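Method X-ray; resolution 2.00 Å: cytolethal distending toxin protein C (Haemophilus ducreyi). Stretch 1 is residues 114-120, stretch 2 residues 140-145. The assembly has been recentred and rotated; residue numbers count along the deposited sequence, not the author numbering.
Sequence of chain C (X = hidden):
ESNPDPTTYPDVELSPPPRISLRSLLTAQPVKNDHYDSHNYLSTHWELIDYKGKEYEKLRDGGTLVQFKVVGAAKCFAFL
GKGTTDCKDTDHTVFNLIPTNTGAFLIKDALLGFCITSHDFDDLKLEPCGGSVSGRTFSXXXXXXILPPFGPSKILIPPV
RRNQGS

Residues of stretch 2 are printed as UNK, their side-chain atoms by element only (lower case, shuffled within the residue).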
ATOM      1  N   PHE C 114      -1.367 -27.253   2.468  1.00 12.86           N
ATOM      2  CA  PHE C 114      -2.130 -27.169   3.719  1.00 12.70           C
ATOM      3  C   PHE C 114      -2.108 -25.697   4.161  1.00 13.29           C
ATOM      4  O   PHE C 114      -1.269 -24.928   3.695  1.00 14.57           O
ATOM      5  CB  PHE C 114      -1.482 -28.002   4.828  1.00 13.66           C
ATOM      6  CG  PHE C 114      -1.708 -29.492   4.717  1.00 17.26           C
ATOM      7  CD1 PHE C 114      -2.273 -30.060   3.587  1.00 18.89           C
ATOM      8  CD2 PHE C 114      -1.314 -30.331   5.755  1.00 19.40           C
ATOM      9  CE1 PHE C 114      -2.434 -31.440   3.485  1.00 19.69           C
ATOM     10  CE2 PHE C 114      -1.471 -31.713   5.664  1.00 20.06           C
ATOM     11  CZ  PHE C 114      -2.033 -32.265   4.524  1.00 19.86           C
ATOM     12  N   CYS C 115      -3.003 -25.322   5.077  1.00 12.93           N
ATOM     13  CA  CYS C 115      -3.090 -23.942   5.575  1.00 12.91           C
ATOM     14  C   CYS C 115      -2.525 -23.793   6.988  1.00 13.55           C
ATOM     15  O   CYS C 115      -2.702 -24.664   7.831  1.00 13.27           O
ATOM     16  CB  CYS C 115      -4.555 -23.480   5.624  1.00 15.35           C
ATOM     17  SG  CYS C 115      -5.440 -23.220   4.052  1.00 21.48           S
ATOM     18  N   ILE C 116      -1.858 -22.674   7.257  1.00 12.29           N
ATOM     19  CA  ILE C 116      -1.330 -22.418   8.589  1.00 11.12           C
ATOM     20  C   ILE C 116      -2.461 -21.763   9.368  1.00 11.85           C
ATOM     21  O   ILE C 116      -3.037 -20.774   8.921  1.00 11.61           O
ATOM     22  CB  ILE C 116      -0.138 -21.427   8.553  1.00 12.80           C
ATOM     23  CG1 ILE C 116       1.024 -22.046   7.776  1.00 12.62           C
ATOM     24  CG2 ILE C 116       0.274 -21.046   9.984  1.00 10.24           C
ATOM     25  CD1 ILE C 116       2.288 -21.175   7.768  1.00 14.49           C
ATOM     26  N   THR C 117      -2.780 -22.301  10.535  1.00 12.14           N
ATOM     27  CA  THR C 117      -3.862 -21.739  11.341  1.00 12.17           C
ATOM     28  C   THR C 117      -3.413 -21.545  12.784  1.00 11.52           C
ATOM     29  O   THR C 117      -2.423 -22.137  13.226  1.00 11.03           O
ATOM     30  CB  THR C 117      -5.095 -22.678  11.375  1.00 13.60           C
ATOM     31  OG1 THR C 117      -4.723 -23.925  11.980  1.00 14.62           O
ATOM     32  CG2 THR C 117      -5.626 -22.929   9.977  1.00 10.83           C
ATOM     33  N   SER C 118      -4.130 -20.690  13.503  1.00 10.29           N
ATOM     34  CA  SER C 118      -3.858 -20.459  14.916  1.00 10.44           C
ATOM     35  C   SER C 118      -5.214 -20.170  15.560  1.00 12.33           C
ATOM     36  O   SER C 118      -5.782 -19.100  15.351  1.00 13.16           O
ATOM     37  CB  SER C 118      -2.926 -19.272  15.115  1.00  9.17           C
ATOM     38  OG  SER C 118      -2.631 -19.117  16.493  1.00  9.46           O
ATOM     39  N   HIS C 119      -5.721 -21.125  16.335  1.00 12.13           N
ATOM     40  CA  HIS C 119      -7.027 -21.006  16.996  1.00 14.51           C
ATOM     41  C   HIS C 119      -6.967 -20.559  18.446  1.00 14.58           C
ATOM     42  O   HIS C 119      -8.007 -20.388  19.088  1.00 15.77           O
ATOM     43  CB  HIS C 119      -7.751 -22.360  16.982  1.00 15.78           C
ATOM     44  CG  HIS C 119      -8.264 -22.769  15.639  1.00 15.45           C
ATOM     45  ND1 HIS C 119      -7.495 -23.455  14.722  1.00 17.85           N
ATOM     46  CD2 HIS C 119      -9.475 -22.597  15.063  1.00 15.92           C
ATOM     47  CE1 HIS C 119      -8.216 -23.692  13.639  1.00 15.10           C
ATOM     48  NE2 HIS C 119      -9.420 -23.181  13.819  1.00 16.85           N
ATOM     49  N   ASP C 120      -5.768 -20.385  18.978  1.00 14.64           N
ATOM     50  CA  ASP C 120      -5.647 -20.017  20.380  1.00 15.20           C
ATOM     51  C   ASP C 120      -4.202 -19.657  20.699  1.00 14.98           C
ATOM     52  O   ASP C 120      -3.315 -19.833  19.852  1.00 13.76           O
ATOM     53  CB  ASP C 120      -6.125 -21.202  21.236  1.00 16.56           C
ATOM     54  CG  ASP C 120      -6.185 -20.883  22.730  1.00 20.22           C
ATOM     55  OD1 ASP C 120      -6.493 -19.729  23.112  1.00 19.81           O
ATOM     56  OD2 ASP C 120      -5.945 -21.814  23.530  1.00 22.92           O
ATOM     57  N   UNK C 140     -10.927 -15.850  11.381  1.00  9.40           N
ATOM     58  CA  UNK C 140      -9.631 -15.268  11.739  1.00 10.05           C
ATOM     59  C   UNK C 140      -8.552 -16.302  12.055  1.00  9.42           C
ATOM     60  O   UNK C 140      -7.364 -16.014  11.955  1.00  8.50           O
ATOM     61  c   UNK C 140      -9.958 -12.104  11.801  1.00  8.45           C
ATOM     62  c   UNK C 140     -11.061 -12.432  14.038  1.00  9.38           C
ATOM     63  c   UNK C 140      -9.794 -14.321  12.939  1.00  9.48           C
ATOM     64  c   UNK C 140     -10.697 -13.102  12.703  1.00 12.14           C
ATOM     65  N   UNK C 141      -8.952 -17.506  12.433  1.00  9.18           N
ATOM     66  CA  UNK C 141      -7.969 -18.545  12.754  1.00  9.44           C
ATOM     67  C   UNK C 141      -7.061 -18.861  11.561  1.00  9.36           C
ATOM     68  O   UNK C 141      -5.928 -19.302  11.735  1.00 10.32           O
ATOM     69  c   UNK C 141      -8.694 -19.831  13.241  1.00  8.33           C
ATOM     70  N   UNK C 142      -7.562 -18.604  10.353  1.00  9.56           N
ATOM     71  CA  UNK C 142      -6.829 -18.857   9.112  1.00  9.81           C
ATOM     72  C   UNK C 142      -6.145 -17.623   8.566  1.00 10.49           C
ATOM     73  O   UNK C 142      -5.432 -17.712   7.576  1.00  9.40           O
ATOM     74  c   UNK C 142      -8.397 -20.668   8.239  1.00 11.32           C
ATOM     75  o   UNK C 142      -9.967 -24.441   8.956  1.00 19.37           O
ATOM     76  c   UNK C 142      -9.448 -23.197   8.718  1.00 17.44           C
ATOM     77  c   UNK C 142      -7.797 -19.317   8.015  1.00 12.60           C
ATOM     78  c   UNK C 142      -8.438 -23.046   7.784  1.00 14.59           C
ATOM     79  c   UNK C 142      -9.410 -20.844   9.168  1.00 11.83           C
ATOM     80  c   UNK C 142      -9.941 -22.103   9.414  1.00 16.26           C
ATOM     81  c   UNK C 142      -7.921 -21.775   7.551  1.00 14.34           C
ATOM     82  N   UNK C 143      -6.385 -16.481   9.205  1.00  9.04           N
ATOM     83  CA  UNK C 143      -5.883 -15.200   8.735  1.00  8.67           C
ATOM     84  C   UNK C 143      -4.632 -14.677   9.392  1.00  8.03           C
ATOM     85  O   UNK C 143      -4.474 -14.759  10.602  1.00  7.79           O
ATOM     86  c   UNK C 143      -6.984 -14.158   8.882  1.00  8.30           C
ATOM     87  c   UNK C 143      -8.298 -14.515   8.170  1.00  6.26           C
ATOM     88  n   UNK C 143     -10.582 -13.761   8.470  1.00  7.41           N
ATOM     89  o   UNK C 143      -8.943 -12.225   8.318  1.00  7.26           O
ATOM     90  c   UNK C 143      -9.308 -13.404   8.332  1.00  6.53           C
ATOM     91  N   UNK C 144      -3.775 -14.088   8.569  1.00  8.77           N
ATOM     92  CA  UNK C 144      -2.504 -13.545   9.006  1.00  9.12           C
ATOM     93  C   UNK C 144      -2.276 -12.107   8.557  1.00  9.26           C
ATOM     94  O   UNK C 144      -2.662 -11.717   7.452  1.00 10.29           O
ATOM     95  c   UNK C 144      -1.390 -14.433   8.451  1.00  8.24           C
ATOM     96  c   UNK C 144       0.163 -16.429  12.342  1.00 13.39           C
ATOM     97  n   UNK C 144      -2.295 -17.891   9.397  1.00 10.51           N
ATOM     98  c   UNK C 144      -1.189 -18.313  11.616  1.00  9.58           C
ATOM     99  c   UNK C 144      -1.523 -15.815   9.000  1.00 10.49           C
ATOM    100  c   UNK C 144      -0.358 -17.724  12.539  1.00 12.22           C
ATOM    101  c   UNK C 144      -0.147 -15.696  11.200  1.00 10.47           C
ATOM    102  c   UNK C 144      -1.504 -17.571  10.467  1.00 10.66           C
ATOM    103  c   UNK C 144      -0.996 -16.269  10.244  1.00  9.38           C
ATOM    104  c   UNK C 144      -2.298 -16.830   8.514  1.00 10.27           C
ATOM    105  N   UNK C 145      -1.638 -11.322   9.413  1.00  8.02           N
ATOM    106  CA  UNK C 145      -1.329  -9.954   9.041  1.00  9.10           C
ATOM    107  C   UNK C 145       0.162  -9.864   8.763  1.00 10.31           C
ATOM    108  O   UNK C 145       0.965 -10.335   9.567  1.00 10.80           O
TER
HETATM  109  O   HOH W   1      -3.874 -19.691   6.528  1.00  8.99           O

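Position 140 carries four side-chain carbons, forked at the second, with no polar atom. They touch nothing on stretch 1, and the end of the side chain leads away from it. The unbranched first carbon and the fork beyond it identify Leu-140. Its backbone O accepts a hydrogen bond from the N of position 143, with 3.0 Å between Leu-140 O and that N, which closes the short 3-10 segment.

Position 141 has a single side-chain carbon, directed toward stretch 1. This CB lies over one face of the His-119 ring, 3.4 Å from CD2 of His-119, in a CH-pi contact; with no atom beyond it, the residue is Ala-141. Its backbone takes part as well: Ser-118 N donates to Ala-141 O at 2.9 Å, nearly in line, and Thr-117 CA approaches the same oxygen, Ala-141 O, at 3.2 Å. In return, Ala-141 CA lies 3.4 Å from Ser-118 O, an oxygen that has no conventional partner in the model.

At position 142 one carbon leads to a six-membered carbon ring bearing one oxygen. Over one face of the ring sits Thr-117 CG2, while Cys-115 CB reaches the ring edge. The pattern is that of tyrosine, Tyr-142, whose CD1 is 3.5 Å from Thr-117 CG2 and 4.2 Å from Cys-115 CB.

Position 143 shows three carbons in a chain, the third carrying one oxygen and one nitrogen. Its CA-to-CB bond points away from stretch 1, and the side chain makes no contact there. The terminal amide identifies Gln-143.

Position 144 holds one carbon followed by fused five- and six-membered rings of eight carbons and one nitrogen. The ring nitrogen lies 3.0 Å from Ile-116 O, and ring carbons approach Ile-116 CG2 and Ser-118 CB. Only tryptophan provides such a ring system, so this is Trp-144. Its NE1 donates a hydrogen bond to Ile-116 O, its CZ2 packs against Ile-116 CG2 at 3.5 Å, and Ser-118 CB lies 4.0 Å from CH2 of Trp-144.

Position 145 has no side-chain atoms, and nothing of stretch 1 comes near it; it is Gly-145.

The contact thus joins a strand and the loop after it to a 3-10 turn and a residue of another strand, with end-to-end directions 119° apart. Two direct hydrogen bonds, one between backbones and one from the indole, link the two stretches, while Ser-118 O is left without a hydrogen-bond partner. A water lies between them, its O 2.8 Å from Ile-116 O and 2.7 Å from Tyr-142 O, each within hydrogen-bonding reach. Around these bonds, methyl groups pack on aromatic faces in both directions: Thr-117 on Tyr-142, and Ala-141 on His-119.

Stretch 2, residues 140-145: LAYQWG
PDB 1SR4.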